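Local coordinates for protein ATP phosphoribosyltransferase (Thermotoga maritima, PDB 1O63) that probably catalyses the first step of histidine biosynthesis, joining ATP to 5-phosphoribose 1-diphosphate to give phosphoribosyl-ATP and diphosphate, as the short-form HisG subunit, at residues V16-Y19 against L20-G24; V174-P178 against V179-T183; K194-E197 against V198-D202. One frame throughout, in Å; residues are numbered along the deposited sequence.

Contact 1 (V16-Y19 against L20-G24)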
# COMPACT_ATOMS: atom_id res chain seq x y z
N VAL A 16 -8.30 14.04 -12.75
CA VAL A 16 -9.73 13.70 -12.62
C VAL A 16 -10.55 14.82 -12.04
O VAL A 16 -11.65 15.14 -12.52
CB VAL A 16 -9.89 12.41 -11.79
CG1 VAL A 16 -11.38 12.19 -11.53
CG2 VAL A 16 -9.29 11.25 -12.56
N MSE A 17 -10.09 15.41 -10.92
CA MSE A 17 -10.86 16.52 -10.32
C MSE A 17 -10.94 17.69 -11.29
O MSE A 17 -11.98 18.34 -11.38
CB MSE A 17 -10.25 16.92 -8.98
CG MSE A 17 -10.25 15.70 -8.02
SE MSE A 17 -12.09 15.29 -7.57
CE MSE A 17 -12.45 16.93 -6.62
N THR A 18 -9.90 17.93 -12.08
CA THR A 18 -10.01 19.00 -13.11
C THR A 18 -11.03 18.66 -14.16
O THR A 18 -11.83 19.54 -14.58
CB THR A 18 -8.62 19.29 -13.70
OG1 THR A 18 -7.89 19.99 -12.66
CG2 THR A 18 -8.66 20.15 -14.93
N TYR A 19 -11.16 17.39 -14.56
CA TYR A 19 -12.19 17.02 -15.53
C TYR A 19 -13.58 17.36 -14.97
O TYR A 19 -14.42 17.93 -15.69
CB TYR A 19 -12.21 15.57 -15.94
CG TYR A 19 -10.97 14.96 -16.55
CD1 TYR A 19 -10.22 15.60 -17.50
CD2 TYR A 19 -10.57 13.67 -16.16
CE1 TYR A 19 -9.07 15.02 -18.04
CE2 TYR A 19 -9.45 13.09 -16.70
CZ TYR A 19 -8.70 13.76 -17.63
OH TYR A 19 -7.58 13.14 -18.15
N LEU A 20 -13.86 16.93 -13.75
CA LEU A 20 -15.17 17.19 -13.15
C LEU A 20 -15.42 18.69 -13.03
O LEU A 20 -16.56 19.14 -13.18
CB LEU A 20 -15.20 16.58 -11.74
CG LEU A 20 -14.92 15.08 -11.64
CD1 LEU A 20 -15.17 14.60 -10.21
CD2 LEU A 20 -15.80 14.31 -12.62
N LYS A 21 -14.39 19.43 -12.63
CA LYS A 21 -14.48 20.89 -12.55
C LYS A 21 -14.92 21.46 -13.89
O LYS A 21 -15.93 22.16 -13.96
CB LYS A 21 -13.15 21.49 -12.08
CG LYS A 21 -13.20 23.00 -11.86
CD LYS A 21 -11.80 23.61 -11.78
CE LYS A 21 -11.89 25.12 -11.61
NZ LYS A 21 -10.56 25.78 -11.70
N LYS A 22 -14.36 20.97 -15.01
CA LYS A 22 -14.78 21.47 -16.32
C LYS A 22 -16.11 20.94 -16.81
O LYS A 22 -16.66 21.52 -17.77
CB LYS A 22 -13.72 21.25 -17.39
CG LYS A 22 -12.34 21.80 -16.96
CD LYS A 22 -11.34 21.48 -18.05
CE LYS A 22 -10.00 22.16 -17.84
NZ LYS A 22 -9.03 21.66 -18.88
N THR A 23 -16.67 19.87 -16.24
CA THR A 23 -17.98 19.41 -16.63
C THR A 23 -19.08 20.22 -15.95
O THR A 23 -20.23 20.19 -16.40
CB THR A 23 -18.25 17.92 -16.36
OG1 THR A 23 -18.44 17.73 -14.95
CG2 THR A 23 -17.09 17.07 -16.85
N GLY A 24 -18.73 21.03 -14.96
CA GLY A 24 -19.66 21.87 -14.24
C GLY A 24 -19.85 21.52 -12.78
O GLY A 24 -20.56 22.21 -12.04
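Leu20 N to Val16 O (3.1 Å), Lys21 N to Met17 O (2.9 Å) and Lys22 N to Thr18 O (2.9 Å) are consecutive i-to-i+4 hydrogen bonds in the last turns of helix 13-23. The next rung, Thr23 N to Tyr19 O, is weak, with an N-H...O angle of 131°. Gly24 then leaves the helix with a positive phi of 115° and sends its amide back to Lys21 O (3.2 Å) and, weakly, to Leu20 O: a Schellman motif. Thr23 adds a side-chain bond, OG1 donating to Leu20 O at 2.9 Å; a chi1 of 74° places the hydroxyl between backbone N and carbonyl carbon, within reach of that oxygen.

On the side facing strand 4-8, the selenomethionine Met17 folds at chi2 and chi3, and its side chain crosses that of Leu20 at a slant, SE 4.1 Å from Leu20 CD1. Elsewhere on the helix Thr18 and Lys22 run side by side: the methyl CG2 of Thr18 lies 3.8 Å from CE of Lys22, whose extended chain carries NZ on to a salt bridge with Asp202 of helix 185-204. Tyr19 packs against that same helix. Leu20 O takes the Thr23 hydroxyl besides two weak amide bonds, which uses its acceptor capacity where the regular bonding ends, while the aliphatic part of Lys22 is spent on packing and its charge on joining two helices.

Contact 2 (V174-P178 against V179-T183)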
# COMPACT_ATOMS: atom_id res chain seq x y z
N VAL A 174 -11.91 5.36 -17.16
CA VAL A 174 -13.20 5.57 -16.46
C VAL A 174 -13.92 4.21 -16.41
O VAL A 174 -13.92 3.46 -17.40
CB VAL A 174 -14.06 6.64 -17.09
CG1 VAL A 174 -14.24 6.41 -18.58
CG2 VAL A 174 -15.45 6.70 -16.42
N VAL A 175 -14.44 3.86 -15.23
CA VAL A 175 -15.07 2.56 -15.02
C VAL A 175 -16.44 2.77 -14.38
O VAL A 175 -16.60 3.70 -13.58
CB VAL A 175 -14.25 1.61 -14.15
CG1 VAL A 175 -13.16 0.94 -14.99
CG2 VAL A 175 -13.65 2.29 -12.92
N VAL A 176 -17.42 1.96 -14.78
CA VAL A 176 -18.79 2.19 -14.30
C VAL A 176 -19.33 0.92 -13.64
O VAL A 176 -19.18 -0.17 -14.17
CB VAL A 176 -19.72 2.58 -15.47
CG1 VAL A 176 -21.18 2.67 -15.06
CG2 VAL A 176 -19.34 3.95 -16.08
N ASN A 177 -20.01 1.09 -12.52
CA ASN A 177 -20.70 -0.05 -11.88
C ASN A 177 -21.83 -0.49 -12.80
O ASN A 177 -22.70 0.30 -13.17
CB ASN A 177 -21.24 0.45 -10.54
CG ASN A 177 -22.16 -0.48 -9.79
OD1 ASN A 177 -22.32 -1.65 -10.11
ND2 ASN A 177 -22.77 0.06 -8.74
N PRO A 178 -21.83 -1.73 -13.26
CA PRO A 178 -22.84 -2.25 -14.17
C PRO A 178 -24.27 -2.10 -13.69
O PRO A 178 -25.20 -1.92 -14.48
CB PRO A 178 -22.49 -3.72 -14.35
CG PRO A 178 -21.43 -4.03 -13.37
CD PRO A 178 -20.79 -2.74 -12.95
N VAL A 179 -24.53 -2.23 -12.40
CA VAL A 179 -25.87 -2.05 -11.86
C VAL A 179 -26.35 -0.61 -12.01
O VAL A 179 -27.51 -0.35 -12.35
CB VAL A 179 -25.94 -2.44 -10.37
CG1 VAL A 179 -27.28 -2.07 -9.78
CG2 VAL A 179 -25.67 -3.93 -10.20
N SER A 180 -25.44 0.35 -11.81
CA SER A 180 -25.74 1.77 -11.93
C SER A 180 -26.16 2.11 -13.36
O SER A 180 -27.00 2.97 -13.60
CB SER A 180 -24.51 2.63 -11.58
OG SER A 180 -24.23 2.53 -10.21
N TYR A 181 -25.59 1.36 -14.30
CA TYR A 181 -25.93 1.47 -15.70
C TYR A 181 -27.34 0.98 -15.96
O TYR A 181 -28.01 1.37 -16.93
CB TYR A 181 -24.88 0.74 -16.54
CG TYR A 181 -24.27 1.60 -17.63
CD1 TYR A 181 -25.08 2.46 -18.37
CD2 TYR A 181 -22.92 1.54 -17.96
CE1 TYR A 181 -24.56 3.25 -19.37
CE2 TYR A 181 -22.39 2.32 -18.97
CZ TYR A 181 -23.22 3.16 -19.68
OH TYR A 181 -22.73 3.94 -20.72
N ARG A 182 -27.85 0.14 -15.07
CA ARG A 182 -29.24 -0.34 -15.12
C ARG A 182 -30.12 0.67 -14.39
O ARG A 182 -30.80 1.48 -15.04
CB ARG A 182 -29.32 -1.73 -14.53
CG ARG A 182 -30.61 -2.31 -14.05
CD ARG A 182 -30.54 -3.82 -13.82
NE ARG A 182 -29.89 -4.19 -12.58
CZ ARG A 182 -30.49 -4.32 -11.40
NH1 ARG A 182 -29.80 -4.67 -10.31
NH2 ARG A 182 -31.79 -4.12 -11.28
N THR A 183 -29.92 0.83 -13.10
CA THR A 183 -30.70 1.68 -12.24
C THR A 183 -30.72 3.16 -12.56
O THR A 183 -31.75 3.82 -12.34
CB THR A 183 -30.22 1.50 -10.76
OG1 THR A 183 -28.79 1.70 -10.72
CG2 THR A 183 -30.52 0.08 -10.30
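A chi1 of 171° swings the amide of Asn177 away from its own N and beside its carbonyl carbon, and a chi2 of 11° turns it so that OD1 lies over the first turn of helix 178-183. There OD1 takes the N-H of Val179 at 3.2 Å, with the donor well above the amide plane, 63° out of it, rather than on a lone pair. The side chains of Asn177 and Val179 lie alongside each other, OD1 3.7 Å from Val179 CB. The other end of the amide, ND2, is held by Ala59 O, and Ser180 OG bonds to Asp60, which fixes both polar groups against residues just ahead of strand 61-65. Asn177 O in turn accepts Tyr181 N at 3.3 Å. One residue earlier, CG1 of Val176 lies beside the Tyr181 ring, 3.6 Å from CD2; the two side chains cross at about a right angle. Helix 185-204 packs on both through Leu192. Farther along, Val179 O collects Arg182 N, Thr183 N and Thr183 OG1, the hydroxyl at 2.9 Å. The arrangement is an asparagine N-cap: the long strand 161-176 ends, and Asn177 turns the chain and caps the short helix that follows.

Contact 3 (K194-E197 against V198-D202)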
# COMPACT_ATOMS: atom_id res chain seq x y z
N LYS A 194 -21.22 14.43 -21.30
CA LYS A 194 -20.56 15.68 -20.95
C LYS A 194 -19.08 15.47 -20.60
O LYS A 194 -18.22 16.26 -21.01
CB LYS A 194 -21.25 16.34 -19.76
CG LYS A 194 -22.68 16.74 -19.99
CD LYS A 194 -23.25 17.45 -18.76
CE LYS A 194 -22.49 18.73 -18.48
NZ LYS A 194 -23.37 19.78 -17.88
N LEU A 195 -18.79 14.43 -19.83
CA LEU A 195 -17.42 14.16 -19.40
C LEU A 195 -16.51 13.79 -20.54
O LEU A 195 -15.40 14.34 -20.65
CB LEU A 195 -17.46 13.06 -18.33
CG LEU A 195 -16.14 12.66 -17.68
CD1 LEU A 195 -15.60 13.81 -16.84
CD2 LEU A 195 -16.34 11.40 -16.83
N GLN A 196 -16.94 12.95 -21.48
CA GLN A 196 -16.09 12.63 -22.64
C GLN A 196 -15.78 13.87 -23.47
O GLN A 196 -14.65 14.05 -23.94
CB GLN A 196 -16.71 11.53 -23.49
CG GLN A 196 -15.81 10.94 -24.58
CD GLN A 196 -16.46 9.78 -25.29
OE1 GLN A 196 -17.66 9.51 -25.09
NE2 GLN A 196 -15.74 9.07 -26.16
N GLU A 197 -16.77 14.74 -23.69
CA GLU A 197 -16.53 16.00 -24.39
C GLU A 197 -15.39 16.79 -23.72
O GLU A 197 -14.45 17.22 -24.36
CB GLU A 197 -17.77 16.91 -24.31
CG GLU A 197 -18.73 16.83 -25.44
CD GLU A 197 -19.82 17.89 -25.44
OE1 GLU A 197 -20.42 18.10 -26.51
OE2 GLU A 197 -20.10 18.51 -24.40
N VAL A 198 -15.53 17.00 -22.43
CA VAL A 198 -14.55 17.75 -21.64
C VAL A 198 -13.19 17.06 -21.69
O VAL A 198 -12.15 17.65 -22.02
CB VAL A 198 -15.05 17.86 -20.19
CG1 VAL A 198 -13.97 18.28 -19.22
CG2 VAL A 198 -16.26 18.80 -20.12
N ILE A 199 -13.20 15.76 -21.40
CA ILE A 199 -11.95 15.00 -21.34
C ILE A 199 -11.21 14.98 -22.65
O ILE A 199 -9.98 15.09 -22.73
CB ILE A 199 -12.23 13.57 -20.83
CG1 ILE A 199 -12.51 13.65 -19.32
CG2 ILE A 199 -11.06 12.66 -21.14
CD1 ILE A 199 -12.96 12.33 -18.71
N GLU A 200 -11.94 14.80 -23.75
CA GLU A 200 -11.34 14.80 -25.08
C GLU A 200 -10.61 16.12 -25.34
O GLU A 200 -9.45 16.14 -25.75
CB GLU A 200 -12.46 14.60 -26.12
CG GLU A 200 -11.94 13.97 -27.40
CD GLU A 200 -12.85 12.83 -27.87
OE1 GLU A 200 -13.94 13.13 -28.39
OE2 GLU A 200 -12.47 11.66 -27.69
N HIS A 201 -11.32 17.23 -25.08
CA HIS A 201 -10.72 18.54 -25.32
C HIS A 201 -9.48 18.74 -24.45
O HIS A 201 -8.44 19.17 -24.93
CB HIS A 201 -11.72 19.67 -25.09
CG HIS A 201 -11.15 21.01 -25.47
ND1 HIS A 201 -10.95 21.37 -26.80
CD2 HIS A 201 -10.69 22.03 -24.73
CE1 HIS A 201 -10.41 22.57 -26.84
NE2 HIS A 201 -10.24 23.00 -25.60
N ASP A 202 -9.56 18.33 -23.18
CA ASP A 202 -8.45 18.51 -22.26
C ASP A 202 -7.22 17.70 -22.66
O ASP A 202 -6.11 18.22 -22.63
CB ASP A 202 -8.82 18.14 -20.82
CG ASP A 202 -7.66 18.37 -19.86
OD1 ASP A 202 -7.46 19.54 -19.46
OD2 ASP A 202 -6.94 17.41 -19.54
O HOH W 1 -12.91 9.55 -26.01
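Leu195 and Ile199 make the tight side of this helical stretch. The CD1 methyl of Ile199 presses against the branch carbon of Leu195 from the side of CG that bears no carbon, 3.4 Å from CG, closer than usual for two carbons, and 3.6 Å from Leu195 CD1. With the isoleucine CG1 anti to its carbonyl carbon (chi1 -74°) and the chain extended beyond it, CD1 reaches back toward Leu195. The backbones of the same two residues are joined by Ile199 N to Leu195 O at 2.7 Å. Both residues are buried: Leu195 meets Thr23, Ile199 meets Tyr19, and Phe80 touches both. The stretch belongs to the C-terminal helix 185-204, which lies against helix 13-23 with Val198 set over Lys22, and an amphipathic division results, apolar where it meets the fold and polar where it faces outward. On the outward side Gln196 and Glu200, also four apart, do not meet through their side chains. Gln196 NE2 and Glu200 OE2 stay 4.4 Å apart, linked by one water that accepts from NE2 (2.9 Å) and donates to OE2 (2.7 Å). The direct polar link between the two is the backbone bond Glu200 N to Gln196 O, 2.8 Å, while the exposed Glu197 and His201 are tied by His201 N to Glu197 O.

In the fold
Contacts 1 and 3 lie on neighbouring helices, 13-23 and 185-204, with centres about 9 Å apart, and they touch: a salt bridge flanks an apolar seam between them. Contact 2 stands apart, its centre about 20 Å from contact 1 and 19 Å from contact 3, but its short helix is followed in the chain by helix 185-204. All three are partly buried. In contact 1 Val16, Tyr19, Leu20 and Thr23 are buried; contact 3 divides into a buried Leu195-Ile199 side and an exposed, water-bridged polar side. Contact 3 stays within one helix, contact 1 covers a helix end and the residue that leaves it, and contact 2 joins a strand to a helix start through side-chain capping.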